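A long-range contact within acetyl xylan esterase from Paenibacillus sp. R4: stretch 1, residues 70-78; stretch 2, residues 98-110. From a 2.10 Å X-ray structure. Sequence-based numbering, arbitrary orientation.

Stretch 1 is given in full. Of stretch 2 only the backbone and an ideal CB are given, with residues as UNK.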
# COMPACT_ATOMS: atom_id res chain seq x y z
N ILE A 70 -25.99 -18.98 -24.68
CA ILE A 70 -25.59 -18.97 -23.28
C ILE A 70 -25.08 -20.35 -22.92
O ILE A 70 -25.81 -21.30 -23.05
CB ILE A 70 -26.77 -18.64 -22.35
CG1 ILE A 70 -27.60 -17.41 -22.84
CG2 ILE A 70 -26.29 -18.54 -20.92
CD1 ILE A 70 -26.81 -16.17 -23.24
N HIS A 71 -23.84 -20.46 -22.48
CA HIS A 71 -23.29 -21.75 -22.03
C HIS A 71 -23.45 -22.05 -20.55
O HIS A 71 -23.51 -21.17 -19.68
CB HIS A 71 -21.83 -21.86 -22.41
CG HIS A 71 -21.60 -21.74 -23.86
ND1 HIS A 71 -21.60 -20.52 -24.50
CD2 HIS A 71 -21.46 -22.68 -24.83
CE1 HIS A 71 -21.41 -20.71 -25.80
NE2 HIS A 71 -21.35 -22.01 -26.02
N GLY A 72 -23.56 -23.31 -20.25
CA GLY A 72 -23.66 -23.75 -18.88
C GLY A 72 -23.27 -25.19 -18.64
O GLY A 72 -22.79 -25.93 -19.56
N TRP A 73 -23.45 -25.56 -17.38
CA TRP A 73 -23.22 -26.90 -16.93
C TRP A 73 -24.49 -27.29 -16.20
O TRP A 73 -24.91 -26.57 -15.35
CB TRP A 73 -22.06 -27.01 -15.95
CG TRP A 73 -20.67 -26.72 -16.41
CD1 TRP A 73 -19.86 -25.79 -15.90
CD2 TRP A 73 -19.91 -27.44 -17.39
NE1 TRP A 73 -18.63 -25.85 -16.50
CE2 TRP A 73 -18.64 -26.84 -17.44
CE3 TRP A 73 -20.19 -28.50 -18.24
CZ2 TRP A 73 -17.61 -27.27 -18.35
CZ3 TRP A 73 -19.17 -28.96 -19.12
CH2 TRP A 73 -17.90 -28.32 -19.16
N TYR A 74 -25.03 -28.46 -16.53
CA TYR A 74 -26.23 -29.01 -15.91
C TYR A 74 -25.80 -30.36 -15.33
O TYR A 74 -25.17 -31.14 -16.01
CB TYR A 74 -27.33 -29.22 -16.95
CG TYR A 74 -28.58 -29.91 -16.41
CD1 TYR A 74 -29.37 -29.28 -15.44
CD2 TYR A 74 -29.02 -31.10 -16.92
CE1 TYR A 74 -30.50 -29.84 -14.93
CE2 TYR A 74 -30.19 -31.71 -16.42
CZ TYR A 74 -30.92 -31.07 -15.42
OH TYR A 74 -32.06 -31.62 -14.89
N VAL A 75 -26.06 -30.57 -14.07
CA VAL A 75 -25.56 -31.71 -13.30
C VAL A 75 -26.75 -32.35 -12.59
O VAL A 75 -27.62 -31.63 -11.97
CB VAL A 75 -24.49 -31.26 -12.26
CG1 VAL A 75 -24.03 -32.40 -11.44
CG2 VAL A 75 -23.27 -30.64 -12.94
N THR A 76 -26.83 -33.68 -12.67
CA THR A 76 -27.84 -34.47 -11.89
C THR A 76 -27.22 -35.72 -11.25
O THR A 76 -26.19 -36.24 -11.76
CB THR A 76 -29.05 -34.94 -12.74
OG1 THR A 76 -28.70 -36.08 -13.49
CG2 THR A 76 -29.50 -33.89 -13.69
N PRO A 77 -27.84 -36.21 -10.15
CA PRO A 77 -27.45 -37.53 -9.67
C PRO A 77 -27.52 -38.56 -10.81
O PRO A 77 -28.41 -38.46 -11.65
CB PRO A 77 -28.50 -37.86 -8.63
CG PRO A 77 -29.22 -36.58 -8.32
CD PRO A 77 -29.11 -35.76 -9.55
N LYS A 78 -26.56 -39.48 -10.91
CA LYS A 78 -26.60 -40.48 -11.98
C LYS A 78 -27.83 -41.39 -11.78
O LYS A 78 -28.40 -41.45 -10.68
CB LYS A 78 -25.32 -41.32 -12.05
CG LYS A 78 -25.08 -42.22 -10.83
CD LYS A 78 -24.29 -43.48 -11.21
CE LYS A 78 -23.83 -44.28 -9.99
NZ LYS A 78 -24.95 -44.52 -9.02
N UNK A 98 -17.68 -16.83 -14.59
CA UNK A 98 -18.23 -17.73 -15.59
C UNK A 98 -18.90 -18.91 -14.88
O UNK A 98 -18.98 -18.92 -13.67
CB UNK A 98 -17.14 -18.21 -16.55
N UNK A 99 -19.34 -19.89 -15.65
CA UNK A 99 -20.06 -21.07 -15.19
C UNK A 99 -19.23 -22.01 -14.32
O UNK A 99 -19.77 -22.95 -13.72
CB UNK A 99 -20.59 -21.84 -16.40
N UNK A 100 -17.92 -21.75 -14.25
CA UNK A 100 -16.98 -22.53 -13.43
C UNK A 100 -16.78 -23.98 -13.86
O UNK A 100 -16.78 -24.31 -15.06
CB UNK A 100 -17.46 -22.52 -11.98
N UNK A 101 -16.71 -24.88 -12.88
CA UNK A 101 -16.35 -26.26 -13.17
C UNK A 101 -17.43 -27.11 -12.59
O UNK A 101 -18.01 -26.74 -11.57
CB UNK A 101 -14.98 -26.64 -12.61
N UNK A 102 -17.73 -28.26 -13.22
CA UNK A 102 -18.86 -29.05 -12.74
C UNK A 102 -18.74 -29.61 -11.32
O UNK A 102 -19.76 -29.78 -10.64
CB UNK A 102 -19.08 -30.22 -13.70
N UNK A 103 -17.51 -29.87 -10.84
CA UNK A 103 -17.34 -30.38 -9.44
C UNK A 103 -17.91 -29.43 -8.35
O UNK A 103 -18.25 -29.88 -7.27
CB UNK A 103 -15.85 -30.61 -9.16
N UNK A 104 -18.03 -28.14 -8.66
CA UNK A 104 -18.65 -27.18 -7.77
C UNK A 104 -20.16 -27.31 -7.64
O UNK A 104 -20.76 -26.64 -6.82
CB UNK A 104 -18.31 -25.77 -8.25
N UNK A 105 -20.79 -28.11 -8.48
CA UNK A 105 -22.21 -28.40 -8.35
C UNK A 105 -22.48 -29.77 -7.69
O UNK A 105 -23.62 -30.12 -7.43
CB UNK A 105 -22.87 -28.35 -9.73
N UNK A 106 -21.43 -30.54 -7.41
CA UNK A 106 -21.55 -31.86 -6.74
C UNK A 106 -22.38 -31.92 -5.44
O UNK A 106 -23.15 -32.83 -5.22
CB UNK A 106 -20.14 -32.36 -6.42
N UNK A 107 -22.06 -31.06 -4.52
CA UNK A 107 -22.79 -30.88 -3.29
C UNK A 107 -24.29 -30.94 -3.48
O UNK A 107 -24.98 -31.66 -2.77
CB UNK A 107 -22.40 -29.54 -2.65
N UNK A 108 -24.80 -30.22 -4.48
CA UNK A 108 -26.25 -30.22 -4.76
C UNK A 108 -26.69 -31.55 -5.27
O UNK A 108 -27.68 -32.06 -4.76
CB UNK A 108 -26.62 -29.14 -5.77
N UNK A 109 -25.92 -32.17 -6.19
CA UNK A 109 -26.28 -33.47 -6.71
C UNK A 109 -26.27 -34.55 -5.64
O UNK A 109 -27.13 -35.45 -5.63
CB UNK A 109 -25.33 -33.86 -7.85
N UNK A 110 -25.31 -34.51 -4.73
CA UNK A 110 -25.27 -35.49 -3.67
C UNK A 110 -26.46 -35.37 -2.72
O UNK A 110 -26.81 -36.35 -2.08
CB UNK A 110 -23.96 -35.35 -2.89

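Position 98 has an ideal CB with nothing of stretch 1 within 5.5 Å, so the strand sets no requirement. The residue is Asn98, whose OD1 accepts a hydrogen bond from the backbone N of the residue at position 100 (2.7 Å).

At position 99, CA-to-CB points toward the strand, and the ideal CB lies 4.0 Å from Trp73 CD1 and 4.4 Å from both Gly72 CA and His71 O. One face of the indole and the carbonyl of Gly72 are on offer, which suits a long side chain carrying a donor, ideally a flat one; arginine suits best, while lysine or glutamine could offer a donor. The residue is Arg99. Its guanidinium lies flat on Trp73, with planes 7° apart and centres separated by 4.1 Å, and Arg99 CZ stands 4.1 Å from the Trp73 six-membered ring centroid in a cation-pi contact. The aliphatic part contributes as well: Arg99 CD lies 3.8 Å from the centroid of the Trp73 five-membered ring. Arg99 NH1 donates to Gly72 O at 3.1 Å, an atom near the guanidinium plane, so stacking and hydrogen bonding are compatible in one pose. His71 CB covers the guanidinium face opposite Trp73.

Position 100 has phi/psi of 66/-139°. Positive phi by itself favours glycine, and the ideal CB meets nothing of stretch 1 within 5.5 Å; the visible contact is made by the backbone. The residue is Gly100, whose O accepts from Trp73 NE1 at 2.8 Å (angle 151°), fixing the indole at its edge.

At position 101 CA-to-CB points away, with the ideal CB 5.4 Å from Trp73 NE1, so many side chains would fit. The residue is Tyr101; its side chain comes no nearer than 5.4 Å to the strand.

Position 102 points sideways, yet its ideal CB is 4.3 Å from Val75 CG2 and 4.7 Å from Trp73 CD2. A compact apolar group is suited to the indole face opposite position 99, and phi of -63° admits proline. Pro102 it is: Pro102 CG sits 3.9 Å from the centroid of the Trp73 six-membered ring, 15° off the normal, so the indole is sandwiched between Arg99 and Pro102.

Positions 103 and 104 find no stretch 1 atom within 5.5 Å of their ideal CBs; polar residues are acceptable, and they are Asn103 and Glu104.

Position 105 points toward the strand, its ideal CB 4.0 Å from Val75 CG2. Leucine, isoleucine or methionine would suit. Leu105 places CD1 3.7 Å from Val75 CG2 and 4.2 Å from Trp73 CB.

Positions 106, 107 and 108 are equally unconstrained; they are Leu106, Gln107 and Trp108.

At position 109 CB points toward the strand, 4.1 Å from both Val75 CG1 and Pro77 N, and its CA is just 5.2 Å from Pro77 CA. Such close backbones suit a small residue. Ala109 fits, its CB touching Val75 CG1.

Position 110 points away, and a polar residue is reasonable; Ser110 OG donates to Gln107 O (3.0 Å).

Stretch 2, residues 98-110: NRGYPNELLQWAS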
# COMPACT_ATOMS: atom_id res chain seq x y z
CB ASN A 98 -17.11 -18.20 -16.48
CG ASN A 98 -16.00 -18.83 -15.71
OD1 ASN A 98 -16.22 -19.74 -14.88
ND2 ASN A 98 -14.78 -18.40 -16.00
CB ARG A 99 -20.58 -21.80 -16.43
CG ARG A 99 -19.48 -22.39 -17.33
CD ARG A 99 -20.04 -23.23 -18.50
NE ARG A 99 -19.00 -23.44 -19.49
CZ ARG A 99 -18.96 -24.39 -20.42
NH1 ARG A 99 -19.95 -25.28 -20.58
NH2 ARG A 99 -17.89 -24.45 -21.21
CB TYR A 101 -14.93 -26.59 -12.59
CG TYR A 101 -13.84 -25.66 -13.08
CD1 TYR A 101 -13.57 -24.43 -12.44
CD2 TYR A 101 -13.07 -26.00 -14.20
CE1 TYR A 101 -12.58 -23.57 -12.91
CE2 TYR A 101 -12.06 -25.15 -14.67
CZ TYR A 101 -11.82 -23.95 -14.03
OH TYR A 101 -10.81 -23.13 -14.53
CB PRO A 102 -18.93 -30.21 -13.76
CG PRO A 102 -18.12 -29.77 -14.94
CD PRO A 102 -17.13 -28.80 -14.46
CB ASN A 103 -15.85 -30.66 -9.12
CG ASN A 103 -15.00 -29.39 -9.18
OD1 ASN A 103 -14.73 -28.91 -10.25
ND2 ASN A 103 -14.67 -28.83 -8.04
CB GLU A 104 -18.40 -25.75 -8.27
CG GLU A 104 -16.94 -25.33 -8.40
CD GLU A 104 -16.85 -23.93 -8.99
OE1 GLU A 104 -17.81 -23.14 -8.75
OE2 GLU A 104 -15.86 -23.61 -9.71
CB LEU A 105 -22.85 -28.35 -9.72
CG LEU A 105 -22.63 -27.05 -10.50
CD1 LEU A 105 -23.26 -27.10 -11.90
CD2 LEU A 105 -23.22 -25.88 -9.71
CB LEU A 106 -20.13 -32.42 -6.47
CG LEU A 106 -20.06 -33.61 -5.51
CD1 LEU A 106 -20.83 -34.84 -6.04
CD2 LEU A 106 -18.58 -33.91 -5.29
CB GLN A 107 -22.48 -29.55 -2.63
CG GLN A 107 -21.42 -28.68 -3.30
CD GLN A 107 -21.37 -27.30 -2.70
OE1 GLN A 107 -21.80 -27.10 -1.56
NE2 GLN A 107 -20.86 -26.34 -3.46
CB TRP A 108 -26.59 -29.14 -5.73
CG TRP A 108 -26.02 -27.82 -5.29
CD1 TRP A 108 -25.20 -27.04 -6.00
CD2 TRP A 108 -26.23 -27.15 -4.03
NE1 TRP A 108 -24.84 -25.95 -5.29
CE2 TRP A 108 -25.50 -25.96 -4.09
CE3 TRP A 108 -27.00 -27.44 -2.88
CZ2 TRP A 108 -25.47 -25.04 -3.02
CZ3 TRP A 108 -27.00 -26.52 -1.82
CH2 TRP A 108 -26.23 -25.33 -1.90
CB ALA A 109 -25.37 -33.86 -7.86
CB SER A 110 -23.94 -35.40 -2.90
OG SER A 110 -24.04 -34.36 -1.95
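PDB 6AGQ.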